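Local coordinates for protein aminotransferase, class IV (Brucella abortus, PDB 4TVI) that probably transfers the amino group of leucine, isoleucine or valine to 2-oxoglutarate, using pyridoxal 5'-phosphate as cofactor, at residues T163-R168 / A203-V208; N219-R224 / F274-M279; G225-T230 / S256-T261; D66-F71 / V120-M125. All coordinates share one frame; numbering follows the deposited sequence.

Contact 1: T163-R168 / A203-V208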
loop_
_atom_site.group_PDB
_atom_site.type_symbol
_atom_site.label_atom_id
_atom_site.label_comp_id
_atom_site.label_asym_id
_atom_site.label_seq_id
_atom_site.Cartn_x
_atom_site.Cartn_y
_atom_site.Cartn_z
ATOM N N THR A 163 -11.108 -14.565 15.308
ATOM C CA THR A 163 -10.844 -15.885 14.762
ATOM C C THR A 163 -9.452 -15.817 14.158
ATOM O O THR A 163 -8.798 -14.773 14.209
ATOM C CB THR A 163 -11.884 -16.302 13.696
ATOM O OG1 THR A 163 -11.582 -17.617 13.202
ATOM C CG2 THR A 163 -11.876 -15.318 12.543
ATOM N N THR A 164 -8.986 -16.926 13.603
ATOM C CA THR A 164 -7.700 -16.935 12.932
ATOM C C THR A 164 -7.871 -16.465 11.499
ATOM O O THR A 164 -8.992 -16.390 10.994
ATOM C CB THR A 164 -7.063 -18.328 12.945
ATOM O OG1 THR A 164 -7.997 -19.276 12.423
ATOM C CG2 THR A 164 -6.691 -18.724 14.367
ATOM N N THR A 165 -6.757 -16.152 10.848
ATOM C CA THR A 165 -6.783 -15.764 9.447
ATOM C C THR A 165 -5.725 -16.539 8.669
ATOM O O THR A 165 -4.696 -16.938 9.219
ATOM C CB THR A 165 -6.557 -14.252 9.269
ATOM O OG1 THR A 165 -6.465 -13.947 7.871
ATOM C CG2 THR A 165 -5.273 -13.811 9.970
ATOM N N SER A 166 -5.999 -16.765 7.390
ATOM C CA SER A 166 -5.091 -17.506 6.533
ATOM C C SER A 166 -3.902 -16.645 6.130
ATOM O O SER A 166 -2.913 -17.139 5.605
ATOM C CB SER A 166 -5.831 -18.003 5.293
ATOM O OG SER A 166 -6.216 -16.908 4.486
ATOM N N PHE A 167 -4.020 -15.342 6.338
ATOM C CA PHE A 167 -2.950 -14.435 5.960
ATOM C C PHE A 167 -2.048 -14.109 7.143
ATOM O O PHE A 167 -2.454 -14.250 8.293
ATOM C CB PHE A 167 -3.537 -13.159 5.365
ATOM C CG PHE A 167 -4.534 -13.419 4.270
ATOM C CD1 PHE A 167 -4.120 -13.886 3.033
ATOM C CD2 PHE A 167 -5.888 -13.196 4.479
ATOM C CE1 PHE A 167 -5.036 -14.130 2.024
ATOM C CE2 PHE A 167 -6.811 -13.439 3.471
ATOM C CZ PHE A 167 -6.384 -13.904 2.243
ATOM N N ARG A 168 -0.822 -13.686 6.854
ATOM C CA ARG A 168 0.130 -13.348 7.903
ATOM C C ARG A 168 0.649 -11.927 7.735
ATOM O O ARG A 168 0.513 -11.318 6.667
ATOM C CB ARG A 168 1.306 -14.329 7.929
ATOM C CG ARG A 168 0.913 -15.788 7.912
ATOM C CD ARG A 168 2.133 -16.707 8.079
ATOM N NE ARG A 168 1.742 -18.114 8.021
ATOM C CZ ARG A 168 2.560 -19.120 7.711
ATOM N NH1 ARG A 168 3.836 -18.895 7.425
ATOM N NH2 ARG A 168 2.094 -20.361 7.681
ATOM N N ALA A 203 -9.566 -10.528 13.445
ATOM C CA ALA A 203 -8.694 -11.688 13.336
ATOM C C ALA A 203 -7.499 -11.568 14.274
ATOM O O ALA A 203 -6.994 -10.472 14.505
ATOM C CB ALA A 203 -8.226 -11.866 11.900
ATOM N N LEU A 204 -7.066 -12.695 14.830
ATOM C CA LEU A 204 -5.818 -12.745 15.580
ATOM C C LEU A 204 -4.706 -13.134 14.607
ATOM O O LEU A 204 -4.683 -14.255 14.085
ATOM C CB LEU A 204 -5.915 -13.729 16.748
ATOM C CG LEU A 204 -4.752 -13.712 17.743
ATOM C CD1 LEU A 204 -4.609 -12.337 18.427
ATOM C CD2 LEU A 204 -4.876 -14.841 18.779
ATOM N N VAL A 205 -3.797 -12.199 14.356
ATOM C CA VAL A 205 -2.851 -12.317 13.252
ATOM C C VAL A 205 -1.458 -12.745 13.710
ATOM O O VAL A 205 -0.946 -12.252 14.720
ATOM C CB VAL A 205 -2.737 -10.983 12.490
ATOM C CG1 VAL A 205 -1.987 -11.175 11.184
ATOM C CG2 VAL A 205 -4.125 -10.402 12.229
ATOM N N THR A 206 -0.848 -13.664 12.964
ATOM C CA THR A 206 0.507 -14.105 13.270
ATOM C C THR A 206 1.505 -13.525 12.277
ATOM O O THR A 206 1.124 -13.052 11.202
ATOM C CB THR A 206 0.634 -15.636 13.251
ATOM O OG1 THR A 206 0.494 -16.116 11.909
ATOM C CG2 THR A 206 -0.423 -16.272 14.145
ATOM N N ASP A 207 2.778 -13.521 12.662
ATOM C CA ASP A 207 3.854 -13.174 11.742
ATOM C C ASP A 207 4.245 -14.431 10.960
ATOM O O ASP A 207 3.628 -15.483 11.127
ATOM C CB ASP A 207 5.053 -12.575 12.490
ATOM C CG ASP A 207 5.581 -13.483 13.593
ATOM O OD1 ASP A 207 5.490 -14.718 13.454
ATOM O OD2 ASP A 207 6.094 -12.952 14.603
ATOM N N VAL A 208 5.284 -14.333 10.138
ATOM C CA VAL A 208 5.684 -15.436 9.274
ATOM C C VAL A 208 6.218 -16.625 10.083
ATOM O O VAL A 208 6.173 -17.773 9.627
ATOM C CB VAL A 208 6.731 -14.939 8.236
ATOM C CG1 VAL A 208 7.580 -16.079 7.674
ATOM C CG2 VAL A 208 6.019 -14.203 7.102
HETATM O O HOH W 1 -4.202 -16.236 12.343
HETATM O O HOH W 2 -2.068 -15.162 10.843
#
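Arg168 lies across the end of strand 202-206 and the two residues after it, meeting Thr206, Asp207 and Val208 in turn. Its CB sits 3.5 Å from Thr206 O. The chain leaves CB with CG beside the backbone N (chi1 -49°), which brings CG to 4.0 Å from Thr206 OG1 as the two side chains cross obliquely. From CG to NE it runs extended, and CD passes 3.6 Å from Asp207 O. At the tip, NH1 comes to 3.4 Å from Val208 O; NH1 also has a long, weak ion pair with Glu173 of the second subunit.

At the other end the segments belong to 160-164 and 202-206, neighbouring parallel strands of the mixed sheet, and Leu204 N donates to Thr163 O at 2.8 Å. After Thr164 the chain 165-167 bows away and returns at Arg168. Two waters bridge the bowed part: one accepts from Thr165 N and donates to Leu204 O, and a second accepts from Thr206 N and donates to Phe167 O. Thr165 turns its CB onto the methyl of Ala203, with Thr165 CB and Ala203 CB 3.9 Å apart. Its OG1, anti to the backbone N, accepts from Phe167 N at 3.2 Å in an ST turn and also bonds Glu194 of helix 185-198, which lies between the two strands in the chain.

Backbone N-H and C=O groups along the bow are therefore satisfied across the contact through water, and Arg168 meets the carbonyl oxygens mainly by its aliphatic part.

Contact 2: N219-R224 / F274-M279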
loop_
_atom_site.group_PDB
_atom_site.type_symbol
_atom_site.label_atom_id
_atom_site.label_comp_id
_atom_site.label_asym_id
_atom_site.label_seq_id
_atom_site.Cartn_x
_atom_site.Cartn_y
_atom_site.Cartn_z
ATOM N N ASN A 219 -3.121 -3.616 18.506
ATOM C CA ASN A 219 -2.293 -4.435 19.386
ATOM C C ASN A 219 -3.165 -5.322 20.251
ATOM O O ASN A 219 -4.293 -4.954 20.574
ATOM C CB ASN A 219 -1.398 -3.559 20.264
ATOM C CG ASN A 219 -0.308 -2.877 19.474
ATOM O OD1 ASN A 219 -0.204 -1.653 19.471
ATOM N ND2 ASN A 219 0.523 -3.670 18.798
ATOM N N VAL A 220 -2.656 -6.495 20.610
ATOM C CA VAL A 220 -3.449 -7.451 21.371
ATOM C C VAL A 220 -2.764 -7.786 22.691
ATOM O O VAL A 220 -1.534 -7.773 22.792
ATOM C CB VAL A 220 -3.714 -8.739 20.555
ATOM C CG1 VAL A 220 -2.442 -9.575 20.415
ATOM C CG2 VAL A 220 -4.842 -9.561 21.177
ATOM N N PHE A 221 -3.586 -8.037 23.707
ATOM C CA PHE A 221 -3.137 -8.422 25.036
ATOM C C PHE A 221 -3.923 -9.630 25.500
ATOM O O PHE A 221 -5.050 -9.848 25.062
ATOM C CB PHE A 221 -3.349 -7.294 26.047
ATOM C CG PHE A 221 -2.377 -6.153 25.937
ATOM C CD1 PHE A 221 -2.489 -5.217 24.919
ATOM C CD2 PHE A 221 -1.391 -5.978 26.900
ATOM C CE1 PHE A 221 -1.611 -4.147 24.839
ATOM C CE2 PHE A 221 -0.506 -4.918 26.829
ATOM C CZ PHE A 221 -0.619 -3.993 25.795
ATOM N N MET A 222 -3.349 -10.390 26.421
ATOM C CA MET A 222 -4.099 -11.429 27.101
ATOM C C MET A 222 -3.762 -11.459 28.584
ATOM O O MET A 222 -2.715 -10.969 29.011
ATOM C CB MET A 222 -3.836 -12.795 26.465
ATOM C CG MET A 222 -2.371 -13.190 26.413
ATOM S SD MET A 222 -2.152 -14.922 25.963
ATOM C CE MET A 222 -2.306 -15.697 27.574
ATOM N N VAL A 223 -4.673 -12.028 29.364
ATOM C CA VAL A 223 -4.485 -12.170 30.798
ATOM C C VAL A 223 -4.563 -13.639 31.166
ATOM O O VAL A 223 -5.452 -14.360 30.713
ATOM C CB VAL A 223 -5.539 -11.384 31.590
ATOM C CG1 VAL A 223 -5.237 -11.450 33.095
ATOM C CG2 VAL A 223 -5.592 -9.932 31.106
ATOM N N ARG A 224 -3.620 -14.087 31.983
ATOM C CA ARG A 224 -3.584 -15.479 32.389
ATOM C C ARG A 224 -3.017 -15.552 33.794
ATOM O O ARG A 224 -1.898 -15.098 34.047
ATOM C CB ARG A 224 -2.753 -16.302 31.399
ATOM C CG ARG A 224 -2.635 -17.785 31.712
ATOM C CD ARG A 224 -1.931 -18.508 30.555
ATOM N NE ARG A 224 -0.647 -17.877 30.256
ATOM C CZ ARG A 224 0.096 -18.127 29.183
ATOM N NH1 ARG A 224 -0.304 -19.008 28.272
ATOM N NH2 ARG A 224 1.244 -17.484 29.023
ATOM N N PHE A 274 -7.793 -8.650 25.401
ATOM C CA PHE A 274 -8.216 -7.306 25.026
ATOM C C PHE A 274 -7.261 -6.664 24.026
ATOM O O PHE A 274 -6.187 -7.195 23.740
ATOM C CB PHE A 274 -8.381 -6.420 26.271
ATOM C CG PHE A 274 -7.095 -6.101 27.000
ATOM C CD1 PHE A 274 -6.637 -6.922 28.025
ATOM C CD2 PHE A 274 -6.386 -4.942 26.712
ATOM C CE1 PHE A 274 -5.476 -6.614 28.716
ATOM C CE2 PHE A 274 -5.222 -4.626 27.400
ATOM C CZ PHE A 274 -4.771 -5.465 28.408
ATOM N N SER A 275 -7.682 -5.541 23.460
ATOM C CA SER A 275 -6.855 -4.833 22.496
ATOM C C SER A 275 -6.652 -3.389 22.933
ATOM O O SER A 275 -7.424 -2.857 23.741
ATOM C CB SER A 275 -7.485 -4.883 21.104
ATOM O OG SER A 275 -8.660 -4.097 21.045
ATOM N N THR A 276 -5.598 -2.767 22.409
ATOM C CA THR A 276 -5.347 -1.349 22.639
ATOM C C THR A 276 -5.154 -0.652 21.303
ATOM O O THR A 276 -4.695 -1.254 20.334
ATOM C CB THR A 276 -4.109 -1.094 23.527
ATOM O OG1 THR A 276 -2.934 -1.590 22.870
ATOM C CG2 THR A 276 -4.262 -1.770 24.891
ATOM N N GLY A 277 -5.515 0.621 21.250
ATOM C CA GLY A 277 -5.408 1.379 20.023
ATOM C C GLY A 277 -5.945 2.771 20.238
ATOM O O GLY A 277 -6.593 3.034 21.243
ATOM N N ASN A 278 -5.678 3.669 19.302
ATOM C CA ASN A 278 -6.049 5.060 19.494
ATOM C C ASN A 278 -7.540 5.327 19.656
ATOM O O ASN A 278 -7.934 6.157 20.473
ATOM C CB ASN A 278 -5.541 5.900 18.325
ATOM C CG ASN A 278 -6.135 7.283 18.328
ATOM O OD1 ASN A 278 -5.985 8.026 19.298
ATOM N ND2 ASN A 278 -6.832 7.636 17.250
ATOM N N MET A 279 -8.365 4.633 18.879
ATOM C CA MET A 279 -9.779 4.997 18.775
ATOM C C MET A 279 -10.565 4.840 20.077
ATOM O O MET A 279 -11.363 5.714 20.428
ATOM C CB MET A 279 -10.459 4.199 17.664
ATOM C CG MET A 279 -11.857 4.705 17.361
ATOM S SD MET A 279 -11.827 6.365 16.638
ATOM C CE MET A 279 -10.753 6.094 15.238
HETATM O O HOH W 3 -1.792 0.155 20.931
HETATM O O HOH W 4 -3.328 -0.645 18.283
#
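Phe221 overlaps Phe274 mainly through its CB, which stands over the face of the Phe274 ring 3.4 Å from the ring centroid, a CH-pi contact. The two rings are nearly parallel, with planes 8° apart, but slid so far that they barely overlap; their centroids are 4.8 Å apart. Phe274 reaches this place because its CG lies between the backbone N and the carbonyl carbon (chi1 67°), bringing the ring across toward the partner strand. Val223 CG2 meets the edge of the same ring at 4.1 Å from Phe274 CE1, and Thr276 OG1 touches the edge of the Phe221 ring, 3.5 Å from Phe221 CE1.

The side chains of Phe221, Phe274, Asn219 and Thr276 share one face of an antiparallel ladder in the large mixed sheet of this class IV aminotransferase; helix 241-252 packs on this face, Arg243 at Asn219, Phe221 and Thr276, and Ile247 at Phe221. Phe221 N donates to Phe274 O at 2.7 Å, and Phe274 N returns a bond to Phe221 O. Toward Asn219 the ladder slackens: Thr276 N still donates to Asn219 O at 3.1 Å, but the reciprocal bond from Asn219 N to Thr276 O is weak. A water accepts from Asn219 N and probably donates to Thr276 O. A second lies within bonding distance of Asn219 OD1 and Thr276 OG1, while Asn219 ND2 donates to Leu238 O.

Contact 3: G225-T230 / S256-T261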
loop_
_atom_site.group_PDB
_atom_site.type_symbol
_atom_site.label_atom_id
_atom_site.label_comp_id
_atom_site.label_asym_id
_atom_site.label_seq_id
_atom_site.Cartn_x
_atom_site.Cartn_y
_atom_site.Cartn_z
ATOM N N GLY A 225 -3.806 -16.089 34.714
ATOM C CA GLY A 225 -3.378 -16.216 36.094
ATOM C C GLY A 225 -3.050 -14.885 36.749
ATOM O O GLY A 225 -2.139 -14.800 37.568
ATOM N N GLY A 226 -3.782 -13.842 36.375
ATOM C CA GLY A 226 -3.587 -12.533 36.973
ATOM C C GLY A 226 -2.421 -11.772 36.376
ATOM O O GLY A 226 -2.147 -10.632 36.764
ATOM N N GLU A 227 -1.728 -12.405 35.438
ATOM C CA GLU A 227 -0.619 -11.763 34.744
ATOM C C GLU A 227 -1.046 -11.351 33.341
ATOM O O GLU A 227 -1.895 -11.995 32.731
ATOM C CB GLU A 227 0.584 -12.698 34.660
ATOM C CG GLU A 227 1.221 -13.044 35.993
ATOM C CD GLU A 227 2.535 -13.780 35.813
ATOM O OE1 GLU A 227 2.511 -14.924 35.310
ATOM O OE2 GLU A 227 3.588 -13.212 36.168
ATOM N N VAL A 228 -0.467 -10.268 32.836
ATOM C CA VAL A 228 -0.764 -9.806 31.488
ATOM C C VAL A 228 0.359 -10.206 30.535
ATOM O O VAL A 228 1.539 -10.032 30.848
ATOM C CB VAL A 228 -0.968 -8.283 31.449
ATOM C CG1 VAL A 228 -1.234 -7.806 30.029
ATOM C CG2 VAL A 228 -2.112 -7.886 32.372
ATOM N N PHE A 229 -0.018 -10.757 29.384
ATOM C CA PHE A 229 0.932 -11.122 28.336
ATOM C C PHE A 229 0.564 -10.413 27.037
ATOM O O PHE A 229 -0.613 -10.287 26.701
ATOM C CB PHE A 229 0.962 -12.641 28.106
ATOM C CG PHE A 229 1.414 -13.440 29.305
ATOM C CD1 PHE A 229 0.525 -13.758 30.324
ATOM C CD2 PHE A 229 2.725 -13.887 29.403
ATOM C CE1 PHE A 229 0.938 -14.502 31.423
ATOM C CE2 PHE A 229 3.143 -14.633 30.500
ATOM C CZ PHE A 229 2.250 -14.939 31.508
ATOM N N THR A 230 1.578 -9.951 26.315
ATOM C CA THR A 230 1.381 -9.290 25.038
ATOM C C THR A 230 2.584 -9.590 24.146
ATOM O O THR A 230 3.706 -9.716 24.645
ATOM C CB THR A 230 1.193 -7.765 25.216
ATOM O OG1 THR A 230 0.789 -7.168 23.977
ATOM C CG2 THR A 230 2.475 -7.109 25.693
ATOM N N SER A 256 1.946 -7.528 36.801
ATOM C CA SER A 256 3.011 -8.066 35.963
ATOM C C SER A 256 2.609 -8.105 34.487
ATOM O O SER A 256 1.591 -8.692 34.126
ATOM C CB SER A 256 3.404 -9.468 36.420
ATOM O OG SER A 256 3.985 -9.432 37.707
ATOM N N VAL A 257 3.415 -7.474 33.641
ATOM C CA VAL A 257 3.172 -7.483 32.211
ATOM C C VAL A 257 4.375 -8.081 31.489
ATOM O O VAL A 257 5.495 -7.587 31.621
ATOM C CB VAL A 257 2.902 -6.068 31.667
ATOM C CG1 VAL A 257 2.560 -6.137 30.194
ATOM C CG2 VAL A 257 1.778 -5.404 32.446
ATOM N N HIS A 258 4.144 -9.144 30.725
ATOM C CA HIS A 258 5.241 -9.816 30.044
ATOM C C HIS A 258 5.165 -9.606 28.538
ATOM O O HIS A 258 4.183 -9.976 27.896
ATOM C CB HIS A 258 5.243 -11.310 30.368
ATOM C CG HIS A 258 5.348 -11.612 31.833
ATOM N ND1 HIS A 258 6.434 -11.237 32.594
ATOM C CD2 HIS A 258 4.515 -12.277 32.670
ATOM C CE1 HIS A 258 6.260 -11.643 33.840
ATOM N NE2 HIS A 258 5.104 -12.279 33.913
ATOM N N GLU A 259 6.214 -9.003 27.988
ATOM C CA GLU A 259 6.357 -8.855 26.545
ATOM C C GLU A 259 7.196 -9.994 26.002
ATOM O O GLU A 259 8.426 -9.955 26.052
ATOM C CB GLU A 259 6.989 -7.515 26.200
ATOM C CG GLU A 259 6.163 -6.339 26.669
ATOM C CD GLU A 259 6.825 -5.024 26.343
ATOM O OE1 GLU A 259 6.800 -4.631 25.155
ATOM O OE2 GLU A 259 7.385 -4.400 27.273
ATOM N N THR A 260 6.519 -11.009 25.487
ATOM C CA THR A 260 7.171 -12.254 25.136
ATOM C C THR A 260 6.604 -12.816 23.841
ATOM O O THR A 260 5.639 -12.282 23.291
ATOM C CB THR A 260 7.005 -13.293 26.252
ATOM O OG1 THR A 260 7.808 -14.441 25.964
ATOM C CG2 THR A 260 5.547 -13.708 26.361
ATOM N N THR A 261 7.208 -13.894 23.356
ATOM C CA THR A 261 6.723 -14.543 22.148
ATOM C C THR A 261 5.485 -15.362 22.496
ATOM O O THR A 261 5.524 -16.219 23.376
ATOM C CB THR A 261 7.801 -15.441 21.520
ATOM O OG1 THR A 261 8.922 -14.640 21.124
ATOM C CG2 THR A 261 7.248 -16.192 20.309
HETATM O O HOH W 5 0.101 -9.344 37.956
HETATM O O HOH W 6 3.517 -12.023 38.392
#
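His258 NE2 donates to Glu227 OE2 at 2.9 Å in a nearly straight bond, with an N-H...O angle of 165°. The acceptor lies close to the imidazole plane, whereas the histidine meets the carboxylate from above its plane; carboxylate and ring are turned almost perpendicular to each other. Glu227 CG lies beside the backbone N (chi1 -66°) and the chain runs extended beyond it, bringing OE2 to His258. Glu227 OE2 also accepts from a water that is bonded to Ser256 OG.

The backbones form a parallel ladder: Val228 N donates to Ser256 O, His258 N to Val228 O at 2.8 Å, Thr230 N to His258 O, and Thr260 N to Thr230 O. On the face carrying His258, the Phe229 ring lies alongside it obliquely, planes 44° apart, with Phe229 CE2 3.5 Å from His258 CD2. Thr260 CG2 meets the edge of the phenylalanine. On the other face, Val228 and Val257 stand side by side, as do Thr230 and Glu259, with Thr230 CG2 3.9 Å from Glu259 CG.

Helix 241-252 covers this second face through Ile247 and Leu250, and its Arg243 forms a salt bridge with Glu259. The helix links strands 227-231 and 257-260 in a beta-alpha-beta crossover, while strand 219-224 flanks 227-231 as its antiparallel neighbour.

Contact 4: D66-F71 / V120-M125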
loop_
_atom_site.group_PDB
_atom_site.type_symbol
_atom_site.label_atom_id
_atom_site.label_comp_id
_atom_site.label_asym_id
_atom_site.label_seq_id
_atom_site.Cartn_x
_atom_site.Cartn_y
_atom_site.Cartn_z
ATOM N N ASP A 66 -1.273 8.889 11.063
ATOM C CA ASP A 66 -1.313 8.483 12.459
ATOM C C ASP A 66 -2.712 8.718 13.002
ATOM O O ASP A 66 -3.642 9.014 12.243
ATOM C CB ASP A 66 -0.265 9.224 13.287
ATOM C CG ASP A 66 0.349 8.345 14.362
ATOM O OD1 ASP A 66 -0.343 8.064 15.364
ATOM O OD2 ASP A 66 1.517 7.925 14.197
ATOM N N GLY A 67 -2.878 8.544 14.307
ATOM C CA GLY A 67 -4.180 8.725 14.910
ATOM C C GLY A 67 -4.091 9.125 16.363
ATOM O O GLY A 67 -3.501 8.406 17.169
ATOM N N ALA A 68 -4.659 10.279 16.696
ATOM C CA ALA A 68 -4.812 10.672 18.092
ATOM C C ALA A 68 -6.295 10.833 18.414
ATOM O O ALA A 68 -7.143 10.747 17.523
ATOM C CB ALA A 68 -4.055 11.954 18.377
ATOM N N ARG A 69 -6.613 11.077 19.681
ATOM C CA ARG A 69 -8.010 11.114 20.102
ATOM C C ARG A 69 -8.303 12.233 21.095
ATOM O O ARG A 69 -7.591 12.401 22.085
ATOM C CB ARG A 69 -8.406 9.771 20.720
ATOM C CG ARG A 69 -9.904 9.499 20.761
ATOM C CD ARG A 69 -10.441 9.056 19.403
ATOM N NE ARG A 69 -11.729 8.380 19.529
ATOM C CZ ARG A 69 -12.907 8.983 19.415
ATOM N NH1 ARG A 69 -12.963 10.286 19.168
ATOM N NH2 ARG A 69 -14.031 8.288 19.550
ATOM N N LEU A 70 -9.359 12.991 20.826
ATOM C CA LEU A 70 -9.914 13.913 21.809
ATOM C C LEU A 70 -11.163 13.289 22.417
ATOM O O LEU A 70 -12.094 12.936 21.694
ATOM C CB LEU A 70 -10.250 15.265 21.176
ATOM C CG LEU A 70 -11.128 16.186 22.028
ATOM C CD1 LEU A 70 -10.389 16.636 23.289
ATOM C CD2 LEU A 70 -11.631 17.384 21.214
ATOM N N PHE A 71 -11.173 13.114 23.734
ATOM C CA PHE A 71 -12.356 12.583 24.401
ATOM C C PHE A 71 -12.423 13.079 25.840
ATOM O O PHE A 71 -11.398 13.169 26.518
ATOM C CB PHE A 71 -12.366 11.047 24.357
ATOM C CG PHE A 71 -11.288 10.403 25.189
ATOM C CD1 PHE A 71 -10.031 10.165 24.655
ATOM C CD2 PHE A 71 -11.536 10.029 26.502
ATOM C CE1 PHE A 71 -9.036 9.572 25.417
ATOM C CE2 PHE A 71 -10.545 9.438 27.275
ATOM C CZ PHE A 71 -9.294 9.206 26.729
ATOM N N VAL A 120 -13.232 13.875 19.257
ATOM C CA VAL A 120 -12.689 13.985 17.917
ATOM C C VAL A 120 -11.590 12.949 17.662
ATOM O O VAL A 120 -10.773 12.654 18.540
ATOM C CB VAL A 120 -12.132 15.412 17.656
ATOM C CG1 VAL A 120 -11.568 15.530 16.239
ATOM C CG2 VAL A 120 -13.217 16.474 17.885
ATOM N N TYR A 121 -11.617 12.388 16.458
ATOM C CA TYR A 121 -10.553 11.555 15.921
ATOM C C TYR A 121 -9.606 12.378 15.037
ATOM O O TYR A 121 -10.031 13.049 14.089
ATOM C CB TYR A 121 -11.164 10.376 15.161
ATOM C CG TYR A 121 -10.206 9.598 14.292
ATOM C CD1 TYR A 121 -9.056 9.024 14.809
ATOM C CD2 TYR A 121 -10.500 9.381 12.954
ATOM C CE1 TYR A 121 -8.193 8.301 13.997
ATOM C CE2 TYR A 121 -9.659 8.658 12.144
ATOM C CZ TYR A 121 -8.506 8.118 12.661
ATOM O OH TYR A 121 -7.679 7.395 11.828
ATOM N N ILE A 122 -8.323 12.332 15.387
ATOM C CA ILE A 122 -7.289 13.169 14.783
ATOM C C ILE A 122 -6.338 12.369 13.887
ATOM O O ILE A 122 -5.588 11.527 14.383
ATOM C CB ILE A 122 -6.458 13.875 15.877
ATOM C CG1 ILE A 122 -7.369 14.638 16.843
ATOM C CG2 ILE A 122 -5.412 14.792 15.259
ATOM C CD1 ILE A 122 -6.674 15.018 18.136
ATOM N N ARG A 123 -6.362 12.620 12.579
ATOM C CA ARG A 123 -5.500 11.877 11.659
ATOM C C ARG A 123 -4.584 12.787 10.839
ATOM O O ARG A 123 -5.016 13.390 9.856
ATOM C CB ARG A 123 -6.329 11.004 10.705
ATOM C CG ARG A 123 -5.460 10.174 9.731
ATOM C CD ARG A 123 -6.284 9.232 8.851
ATOM N NE ARG A 123 -7.232 9.955 8.006
ATOM C CZ ARG A 123 -8.543 9.988 8.221
ATOM N NH1 ARG A 123 -9.057 9.330 9.250
ATOM N NH2 ARG A 123 -9.340 10.674 7.407
ATOM N N PRO A 124 -3.311 12.896 11.248
ATOM C CA PRO A 124 -2.280 13.555 10.440
ATOM C C PRO A 124 -1.882 12.684 9.249
ATOM O O PRO A 124 -1.842 11.463 9.393
ATOM C CB PRO A 124 -1.102 13.708 11.411
ATOM C CG PRO A 124 -1.648 13.386 12.767
ATOM C CD PRO A 124 -2.783 12.451 12.547
ATOM N N MET A 125 -1.591 13.294 8.104
ATOM C CA MET A 125 -1.226 12.530 6.912
ATOM C C MET A 125 -0.123 13.213 6.098
ATOM O O MET A 125 -0.168 14.419 5.862
ATOM C CB MET A 125 -2.455 12.307 6.031
ATOM C CG MET A 125 -3.491 11.365 6.628
ATOM S SD MET A 125 -4.993 11.249 5.635
ATOM C CE MET A 125 -5.612 12.926 5.765
#
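Val120 O receives two donors from strand 68-70: Leu70 N at 2.7 Å, in the carbonyl plane, and, weakly, Arg69 NH1 at 3.3 Å. Val120 N answers with a bond to Leu70 O. Further along, Ala68 N donates to Ile122 O at 2.8 Å and Ile122 N to Ala68 O at 2.9 Å, while Asp66 N reaches Pro124 O at 3.1 Å. On one face the apolar groups meet in cross-strand pairs, with Leu70 CD2 3.8 Å from Val120 CG2 and Ala68 CB 4.0 Å from Ile122 CB; on the other, the Tyr121 ring brings CE1 to 4.1 Å from Gly67 CA.

This is the antiparallel edge of a five-stranded sheet, with 64-70 outermost within the chain and 143-151 on the far side of 120-128. Leu111 of helix 100-111 packs on the face that carries Leu70, Val120 and Ile122.

A second shell fixes the polar groups. The bend of the Arg69 chain at chi2 (78°) brings NH1 to Val120 O, which lies at the guanidinium's edge; NE bonds Met279 O and NH1 also Ile152 O. Asp66 OD1 accepts from Gly67 N and from His81, and its OD2 forms a salt bridge with Arg84, both from helix 78-91. Arg123 leads away from 66-71 to the dimer interface: its NH2 donates to Ala53 O of the second subunit, and its guanidinium makes a cation-pi contact with Trp59 of that subunit.

How the contacts relate
Contacts 1, 2 and 3 belong to one mixed sheet, while contact 4 lies in the separate antiparallel sheet. Contacts 2 and 3, with centres about 12 Å apart, adjoin through the hairpin of strands 219-224 and 227-231, where Thr230 OG1 lies 2.7 Å from Val220 O and Phe221 packs against Val228. Contact 1 touches contact 2 where Leu204 CD1 meets Val220 CG2 at 3.9 Å. Contacts 2 and 4 meet through the loop after strand 272-277: Met279 O lies 2.8 Å from Arg69 NE, and Asn278 ND2 bonds weakly to Ala68 O. Asn278 N bonds weakly to the phosphate of the PLP carried by Lys180, so this loop borders the cofactor. Contacts 1 and 4 both touch the second subunit.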